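Local coordinates for protein metallophosphoesterase (Sphaerobacter thermophilus, PDB 3RQZ) that binds two zinc ions and probably acts as a phosphatase of the calcineurin-like metallophosphoesterase superfamily, at residues D11-L16 with V39-R44; P43-C48 with Y87-Q92. All blocks are in the same frame, centred on the assembly; numbering follows the deposited sequence.

Interaction 1. Residues D11-L16 with V39-R44; sequences DVHANL and VGYGPR. With ZN (zinc ion), chain D.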
ATOM      1  N   ASP A  11       0.891  -0.722   1.447  1.00 19.13           N
ATOM      2  CA  ASP A  11       1.940  -1.714   1.660  1.00 19.68           C
ATOM      3  C   ASP A  11       3.044  -1.183   2.574  1.00 19.35           C
ATOM      4  O   ASP A  11       4.246  -1.296   2.297  1.00 19.54           O
ATOM      5  CB  ASP A  11       2.455  -2.261   0.297  1.00 19.80           C
ATOM      6  CG  ASP A  11       1.337  -2.908  -0.530  1.00 20.83           C
ATOM      7  OD1 ASP A  11       0.950  -4.065  -0.221  1.00 21.79           O
ATOM      8  OD2 ASP A  11       0.829  -2.255  -1.482  1.00 22.67           O
ATOM      9  N   VAL A  12       2.607  -0.599   3.679  1.00 19.34           N
ATOM     10  CA  VAL A  12       3.500  -0.165   4.739  1.00 19.38           C
ATOM     11  C   VAL A  12       4.283  -1.369   5.294  1.00 19.76           C
ATOM     12  O   VAL A  12       5.494  -1.291   5.543  1.00 20.90           O
ATOM     13  CB  VAL A  12       2.703   0.578   5.840  1.00 18.14           C
ATOM     14  CG1 VAL A  12       3.606   0.853   7.064  1.00 18.44           C
ATOM     15  CG2 VAL A  12       2.107   1.892   5.244  1.00 17.18           C
ATOM     16  N   HIS A  13       3.603  -2.496   5.467  1.00 20.33           N
ATOM     17  CA  HIS A  13       4.292  -3.716   5.854  1.00 19.63           C
ATOM     18  C   HIS A  13       5.176  -3.502   7.069  1.00 20.40           C
ATOM     19  O   HIS A  13       6.354  -3.865   7.069  1.00 20.44           O
ATOM     20  CB  HIS A  13       5.069  -4.324   4.661  1.00 20.56           C
ATOM     21  CG  HIS A  13       4.190  -5.092   3.717  1.00 19.75           C
ATOM     22  ND1 HIS A  13       3.407  -6.147   4.133  1.00 20.67           N
ATOM     23  CD2 HIS A  13       3.945  -4.937   2.393  1.00 18.72           C
ATOM     24  CE1 HIS A  13       2.728  -6.624   3.099  1.00 21.53           C
ATOM     25  NE2 HIS A  13       3.029  -5.899   2.033  1.00 19.67           N
ATOM     26  N   ALA A  14       4.603  -2.875   8.100  1.00 20.06           N
ATOM     27  CA  ALA A  14       5.234  -2.813   9.398  1.00 20.81           C
ATOM     28  C   ALA A  14       6.603  -2.112   9.357  1.00 21.70           C
ATOM     29  O   ALA A  14       7.437  -2.297  10.238  1.00 22.51           O
ATOM     30  CB  ALA A  14       5.329  -4.268   9.980  1.00 20.94           C
ATOM     31  N   ASN A  15       6.817  -1.292   8.331  1.00 21.32           N
ATOM     32  CA  ASN A  15       8.064  -0.546   8.193  1.00 21.79           C
ATOM     33  C   ASN A  15       7.835   0.888   8.721  1.00 21.09           C
ATOM     34  O   ASN A  15       7.509   1.810   7.972  1.00 20.99           O
ATOM     35  CB  ASN A  15       8.537  -0.577   6.727  1.00 21.67           C
ATOM     36  CG  ASN A  15       9.982  -0.080   6.540  1.00 23.14           C
ATOM     37  OD1 ASN A  15      10.534   0.672   7.357  1.00 23.56           O
ATOM     38  ND2 ASN A  15      10.597  -0.523   5.458  1.00 23.75           N
ATOM     39  N   LEU A  16       7.989   1.032  10.031  1.00 21.06           N
ATOM     40  CA  LEU A  16       7.708   2.285  10.747  1.00 22.22           C
ATOM     41  C   LEU A  16       8.654   3.386  10.302  1.00 22.59           C
ATOM     42  O   LEU A  16       8.233   4.523  10.110  1.00 22.96           O
ATOM     43  CB  LEU A  16       7.820   2.085  12.280  1.00 22.34           C
ATOM     44  CG  LEU A  16       7.598   3.319  13.193  1.00 23.73           C
ATOM     45  CD1 LEU A  16       6.230   3.931  12.984  1.00 27.68           C
ATOM     46  CD2 LEU A  16       7.796   2.957  14.644  1.00 25.65           C
ATOM     47  N   VAL A  39       0.697  -4.550   7.921  1.00 20.55           N
ATOM     48  CA  VAL A  39       1.579  -5.457   8.667  1.00 20.66           C
ATOM     49  C   VAL A  39       2.122  -6.498   7.720  1.00 21.41           C
ATOM     50  O   VAL A  39       1.722  -6.551   6.545  1.00 22.19           O
ATOM     51  CB  VAL A  39       0.841  -6.171   9.857  1.00 20.45           C
ATOM     52  CG1 VAL A  39       0.237  -5.147  10.854  1.00 21.54           C
ATOM     53  CG2 VAL A  39      -0.271  -7.113   9.319  1.00 19.69           C
ATOM     54  N   GLY A  40       3.004  -7.346   8.244  1.00 22.05           N
ATOM     55  CA  GLY A  40       3.649  -8.412   7.471  1.00 22.76           C
ATOM     56  C   GLY A  40       5.032  -7.975   7.043  1.00 23.11           C
ATOM     57  O   GLY A  40       5.218  -6.806   6.658  1.00 23.51           O
ATOM     58  N   TYR A  41       6.005  -8.882   7.127  1.00 23.13           N
ATOM     59  CA  TYR A  41       7.400  -8.616   6.714  1.00 24.76           C
ATOM     60  C   TYR A  41       8.209  -7.724   7.667  1.00 25.43           C
ATOM     61  O   TYR A  41       9.282  -8.115   8.106  1.00 26.91           O
ATOM     62  CB  TYR A  41       7.487  -8.002   5.293  1.00 24.55           C
ATOM     63  CG  TYR A  41       6.863  -8.800   4.181  1.00 27.14           C
ATOM     64  CD1 TYR A  41       7.135 -10.153   4.034  1.00 28.76           C
ATOM     65  CD2 TYR A  41       5.988  -8.196   3.276  1.00 28.26           C
ATOM     66  CE1 TYR A  41       6.570 -10.889   3.013  1.00 32.38           C
ATOM     67  CE2 TYR A  41       5.413  -8.923   2.233  1.00 30.51           C
ATOM     68  CZ  TYR A  41       5.711 -10.268   2.117  1.00 33.37           C
ATOM     69  OH  TYR A  41       5.164 -11.018   1.110  1.00 36.34           O
ATOM     70  N   GLY A  42       7.710  -6.528   7.978  1.00 25.04           N
ATOM     71  CA  GLY A  42       8.495  -5.552   8.748  1.00 24.41           C
ATOM     72  C   GLY A  42       8.465  -5.737  10.266  1.00 24.57           C
ATOM     73  O   GLY A  42       7.673  -6.519  10.785  1.00 24.61           O
ATOM     74  N   PRO A  43       9.348  -5.014  10.984  1.00 24.67           N
ATOM     75  CA  PRO A  43       9.563  -5.175  12.428  1.00 24.96           C
ATOM     76  C   PRO A  43       8.622  -4.423  13.360  1.00 24.36           C
ATOM     77  O   PRO A  43       8.710  -4.600  14.577  1.00 24.81           O
ATOM     78  CB  PRO A  43      10.992  -4.622  12.617  1.00 25.02           C
ATOM     79  CG  PRO A  43      11.048  -3.509  11.605  1.00 25.60           C
ATOM     80  CD  PRO A  43      10.227  -3.972  10.412  1.00 23.80           C
ATOM     81  N   ARG A  44       7.735  -3.587  12.818  1.00 24.19           N
ATOM     82  CA  ARG A  44       6.924  -2.728  13.691  1.00 23.91           C
ATOM     83  C   ARG A  44       5.439  -2.786  13.356  1.00 22.78           C
ATOM     84  O   ARG A  44       4.828  -1.746  13.076  1.00 22.60           O
ATOM     85  CB  ARG A  44       7.439  -1.263  13.678  1.00 23.47           C
ATOM     86  CG  ARG A  44       8.842  -1.025  14.318  1.00 25.63           C
ATOM     87  CD  ARG A  44       8.860  -1.276  15.836  1.00 27.09           C
ATOM     88  NE  ARG A  44      10.191  -1.093  16.451  1.00 28.10           N
ATOM     89  CZ  ARG A  44      11.069  -2.063  16.677  1.00 28.54           C
ATOM     90  NH1 ARG A  44      10.796  -3.311  16.302  1.00 29.00           N
ATOM     91  NH2 ARG A  44      12.245  -1.780  17.257  1.00 27.19           N
TER
HETATM   92 ZN    ZN D 301       1.815  -6.012   0.170  1.00 29.84          ZN
HETATM   93  O   HOH W   1       2.466  -8.334  -0.264  1.00 26.74           O
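His13 is held against Val39, Gly40 and Tyr41 while it binds a zinc ion that its neighbour Asp11 also ligates. Asp11 OD1 sits 2.2 Å from the zinc, while OD2 accepts the backbone N-H of His150. His13 offers NE2 to the metal; a water, Asp37 and His152 complete this zinc's ligands. Its ND1 donates to Val39 O at 3.0 Å, from above that carbonyl's plane, and more weakly to Gly40 O. This forked bond is likely to restrain the imidazole's rotation; with ND1 as the donor, NE2 is left to bind the zinc. Tyr41 turns its edge to one imidazole face, bringing CD2 to 3.4 Å from His13 ND1. Gly40 has backbone angles that call for glycine, and at Gly42 any CB would clash with His13 O. The small Ala14 fits here, its CB 3.3 Å from Gly42 O, and Arg44 N donates to Ala14 O at 2.9 Å. Leu16 then lays CB 3.6 Å from Arg44 CB. An alanine in place of Arg44 would probably leave Pro43 O without its bond from NH1 and Leu16 less covered where CG had packed. Asp11 and His13 form the Asp-X-His motif of calcineurin-like phosphoesterases, held here to the loop after the Gly36-Asp37 motif of the dinuclear site.

Interaction 2. Residues P43-C48 with Y87-Q92; sequences PRPREC and YWTTMQ
The start of helix 45-55 packs on helix 85-92 through Pro45, which meets Trp88, Thr89 and Gln92. Proline suits the first turn of a helix, where no backbone N-H is needed for the helical bonds, and its ring gives a compact apolar surface. Pro45 CD lies 3.9 Å from Trp88 CZ3, the two side chains crossing at about a right angle. Pro45 CG also touches Gln92 CB at 3.7 Å. Thr89 spends its hydroxyl on Ala85 O and turns its methyl CG2 to Pro45 CB, 4.2 Å away. Trp88 CH2 comes 3.6 Å from Pro43 O, which lies at the indole edge. Helix 45-55 is the connection of a beta-alpha-beta crossover between the parallel strands 31-34 and 59-60, and helix 85-92 packs against its N-terminal turn; helix 222-232 touches both Pro43 and Trp88. The polar link is made by Arg46, which is partly exposed: its NH1 donates to Gln92 O at 2.9 Å, nearly straight at 169°. That oxygen lies in the guanidinium plane and receives the N-H on a lone pair, while Arg46 CD lies 3.1 Å from Gln92 O.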
ATOM      1  N   PRO A  43       9.348  -5.014  10.984  1.00 24.67           N
ATOM      2  CA  PRO A  43       9.563  -5.175  12.428  1.00 24.96           C
ATOM      3  C   PRO A  43       8.622  -4.423  13.360  1.00 24.36           C
ATOM      4  O   PRO A  43       8.710  -4.600  14.577  1.00 24.81           O
ATOM      5  CB  PRO A  43      10.992  -4.622  12.617  1.00 25.02           C
ATOM      6  CG  PRO A  43      11.048  -3.509  11.605  1.00 25.60           C
ATOM      7  CD  PRO A  43      10.227  -3.972  10.412  1.00 23.80           C
ATOM      8  N   ARG A  44       7.735  -3.587  12.818  1.00 24.19           N
ATOM      9  CA  ARG A  44       6.924  -2.728  13.691  1.00 23.91           C
ATOM     10  C   ARG A  44       5.439  -2.786  13.356  1.00 22.78           C
ATOM     11  O   ARG A  44       4.828  -1.746  13.076  1.00 22.60           O
ATOM     12  CB  ARG A  44       7.439  -1.263  13.678  1.00 23.47           C
ATOM     13  CG  ARG A  44       8.842  -1.025  14.318  1.00 25.63           C
ATOM     14  CD  ARG A  44       8.860  -1.276  15.836  1.00 27.09           C
ATOM     15  NE  ARG A  44      10.191  -1.093  16.451  1.00 28.10           N
ATOM     16  CZ  ARG A  44      11.069  -2.063  16.677  1.00 28.54           C
ATOM     17  NH1 ARG A  44      10.796  -3.311  16.302  1.00 29.00           N
ATOM     18  NH2 ARG A  44      12.245  -1.780  17.257  1.00 27.19           N
ATOM     19  N   PRO A  45       4.840  -3.995  13.380  1.00 23.03           N
ATOM     20  CA  PRO A  45       3.410  -4.053  13.011  1.00 22.43           C
ATOM     21  C   PRO A  45       2.472  -3.295  13.949  1.00 22.82           C
ATOM     22  O   PRO A  45       1.534  -2.639  13.455  1.00 22.21           O
ATOM     23  CB  PRO A  45       3.098  -5.562  12.984  1.00 22.55           C
ATOM     24  CG  PRO A  45       4.212  -6.185  13.854  1.00 23.57           C
ATOM     25  CD  PRO A  45       5.411  -5.335  13.607  1.00 22.92           C
ATOM     26  N   ARG A  46       2.700  -3.338  15.270  1.00 23.00           N
ATOM     27  CA  ARG A  46       1.783  -2.640  16.180  1.00 24.22           C
ATOM     28  C   ARG A  46       1.792  -1.147  15.917  1.00 23.74           C
ATOM     29  O   ARG A  46       0.741  -0.511  15.807  1.00 23.47           O
ATOM     30  CB  ARG A  46       2.148  -2.897  17.642  1.00 24.90           C
ATOM     31  CG  ARG A  46       1.840  -4.309  18.083  1.00 29.08           C
ATOM     32  CD  ARG A  46       1.956  -4.443  19.625  1.00 38.38           C
ATOM     33  NE  ARG A  46       3.331  -4.195  20.045  1.00 44.79           N
ATOM     34  CZ  ARG A  46       4.281  -5.130  20.133  1.00 51.11           C
ATOM     35  NH1 ARG A  46       4.004  -6.406  19.867  1.00 53.07           N
ATOM     36  NH2 ARG A  46       5.515  -4.797  20.509  1.00 53.45           N
ATOM     37  N   GLU A  47       3.001  -0.592  15.831  1.00 23.61           N
ATOM     38  CA  GLU A  47       3.166   0.853  15.693  1.00 23.39           C
ATOM     39  C   GLU A  47       2.559   1.341  14.359  1.00 22.87           C
ATOM     40  O   GLU A  47       1.952   2.431  14.296  1.00 22.72           O
ATOM     41  CB  GLU A  47       4.668   1.210  15.798  1.00 24.22           C
ATOM     42  CG  GLU A  47       5.305   0.969  17.170  1.00 27.06           C
ATOM     43  CD  GLU A  47       5.793  -0.475  17.401  1.00 30.94           C
ATOM     44  OE1 GLU A  47       5.598  -1.379  16.548  1.00 32.49           O
ATOM     45  OE2 GLU A  47       6.361  -0.724  18.471  1.00 33.88           O
ATOM     46  N   CYS A  48       2.687   0.536  13.298  1.00 21.66           N
ATOM     47  CA  CYS A  48       2.138   0.930  12.009  1.00 21.13           C
ATOM     48  C   CYS A  48       0.611   0.872  12.029  1.00 21.08           C
ATOM     49  O   CYS A  48      -0.034   1.776  11.493  1.00 21.26           O
ATOM     50  CB  CYS A  48       2.741   0.150  10.830  1.00 20.47           C
ATOM     51  SG  CYS A  48       4.484   0.541  10.532  1.00 23.62           S
ATOM     52  N   TYR A  87       3.902 -15.989  11.130  1.00 37.06           N
ATOM     53  CA  TYR A  87       3.456 -16.331  12.471  1.00 36.57           C
ATOM     54  C   TYR A  87       3.904 -15.283  13.491  1.00 34.73           C
ATOM     55  O   TYR A  87       3.138 -14.907  14.376  1.00 34.42           O
ATOM     56  CB  TYR A  87       3.973 -17.697  12.877  1.00 38.31           C
ATOM     57  CG  TYR A  87       3.565 -18.072  14.279  1.00 40.99           C
ATOM     58  CD1 TYR A  87       2.234 -18.369  14.576  1.00 43.97           C
ATOM     59  CD2 TYR A  87       4.496 -18.083  15.311  1.00 43.96           C
ATOM     60  CE1 TYR A  87       1.844 -18.721  15.886  1.00 47.24           C
ATOM     61  CE2 TYR A  87       4.132 -18.435  16.620  1.00 47.40           C
ATOM     62  CZ  TYR A  87       2.797 -18.748  16.898  1.00 48.11           C
ATOM     63  OH  TYR A  87       2.418 -19.084  18.189  1.00 51.54           O
ATOM     64  N   TRP A  88       5.152 -14.835  13.373  1.00 33.18           N
ATOM     65  CA  TRP A  88       5.703 -13.816  14.273  1.00 31.29           C
ATOM     66  C   TRP A  88       4.818 -12.558  14.233  1.00 30.21           C
ATOM     67  O   TRP A  88       4.492 -11.995  15.268  1.00 29.55           O
ATOM     68  CB  TRP A  88       7.121 -13.440  13.850  1.00 31.62           C
ATOM     69  CG  TRP A  88       7.735 -12.346  14.693  1.00 30.42           C
ATOM     70  CD1 TRP A  88       8.465 -12.519  15.841  1.00 32.04           C
ATOM     71  CD2 TRP A  88       7.680 -10.931  14.459  1.00 28.93           C
ATOM     72  NE1 TRP A  88       8.871 -11.300  16.337  1.00 30.20           N
ATOM     73  CE2 TRP A  88       8.409 -10.308  15.505  1.00 30.55           C
ATOM     74  CE3 TRP A  88       7.116 -10.128  13.452  1.00 27.93           C
ATOM     75  CZ2 TRP A  88       8.564  -8.917  15.590  1.00 29.22           C
ATOM     76  CZ3 TRP A  88       7.278  -8.736  13.526  1.00 28.64           C
ATOM     77  CH2 TRP A  88       8.004  -8.148  14.591  1.00 29.74           C
ATOM     78  N   THR A  89       4.454 -12.111  13.037  1.00 28.91           N
ATOM     79  CA  THR A  89       3.624 -10.921  12.901  1.00 28.64           C
ATOM     80  C   THR A  89       2.293 -11.056  13.687  1.00 29.36           C
ATOM     81  O   THR A  89       1.921 -10.135  14.436  1.00 29.37           O
ATOM     82  CB  THR A  89       3.363 -10.537  11.414  1.00 28.23           C
ATOM     83  OG1 THR A  89       4.612 -10.211  10.780  1.00 27.87           O
ATOM     84  CG2 THR A  89       2.389  -9.304  11.310  1.00 25.87           C
ATOM     85  N   THR A  90       1.613 -12.189  13.499  0.50 29.61           N
ATOM     86  CA  THR A  90       0.352 -12.476  14.163  0.50 30.34           C
ATOM     87  C   THR A  90       0.501 -12.336  15.676  0.50 31.08           C
ATOM     88  O   THR A  90      -0.324 -11.696  16.326  0.50 31.10           O
ATOM     89  CB  THR A  90      -0.159 -13.919  13.836  0.50 30.87           C
ATOM     90  OG1 THR A  90      -0.010 -14.185  12.438  0.50 31.67           O
ATOM     91  CG2 THR A  90      -1.608 -14.060  14.216  0.50 29.69           C
HETATM   92  N   MSE A  91       1.574 -12.919  16.218  1.00 31.57           N
HETATM   93  CA  MSE A  91       1.867 -12.892  17.666  1.00 33.68           C
HETATM   94  C   MSE A  91       2.170 -11.492  18.222  1.00 33.44           C
HETATM   95  O   MSE A  91       2.137 -11.299  19.426  1.00 34.45           O
HETATM   96  CB  MSE A  91       3.002 -13.878  18.043  1.00 34.49           C
HETATM   97  CG  MSE A  91       2.646 -15.355  17.870  1.00 40.72           C
HETATM   98 SE   MSE A  91       0.835 -15.869  18.456  0.75 49.67          SE
HETATM   99  CE  MSE A  91       1.107 -15.797  20.381  1.00 51.12           C
ATOM    100  N   GLN A  92       2.478 -10.521  17.359  1.00 33.00           N
ATOM    101  CA  GLN A  92       2.735  -9.157  17.808  1.00 32.36           C
ATOM    102  C   GLN A  92       1.443  -8.379  18.069  1.00 33.25           C
ATOM    103  O   GLN A  92       1.438  -7.444  18.852  1.00 33.69           O
ATOM    104  CB  GLN A  92       3.592  -8.390  16.795  1.00 31.30           C
ATOM    105  CG  GLN A  92       4.919  -9.088  16.387  1.00 31.64           C
ATOM    106  CD  GLN A  92       5.681  -9.677  17.547  1.00 33.37           C
ATOM    107  OE1 GLN A  92       5.900 -10.906  17.618  1.00 37.77           O
ATOM    108  NE2 GLN A  92       6.079  -8.820  18.481  1.00 29.59           N
TER

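In the fold
From the N terminus, the chain leaves strand 6-9 into the 11-16 loop, runs through helix 16-26 and strand 31-34, and returns at 39-44, where interaction 1 closes the first loop. Interaction 2 starts before that segment ends, since Pro43 and Arg44 belong to both; it closes a second, longer loop when helix 85-92 comes back to 43-48. The two loops follow one another, neither nesting nor crossing beyond this shared step. The contacts touch directly, with Ala14 CB 3.4 Å from Pro45 N and Gly42 O 3.5 Å from Trp88 CZ3. Together they connect the zinc-binding loops through the start of helix 45-55 to helix 85-92.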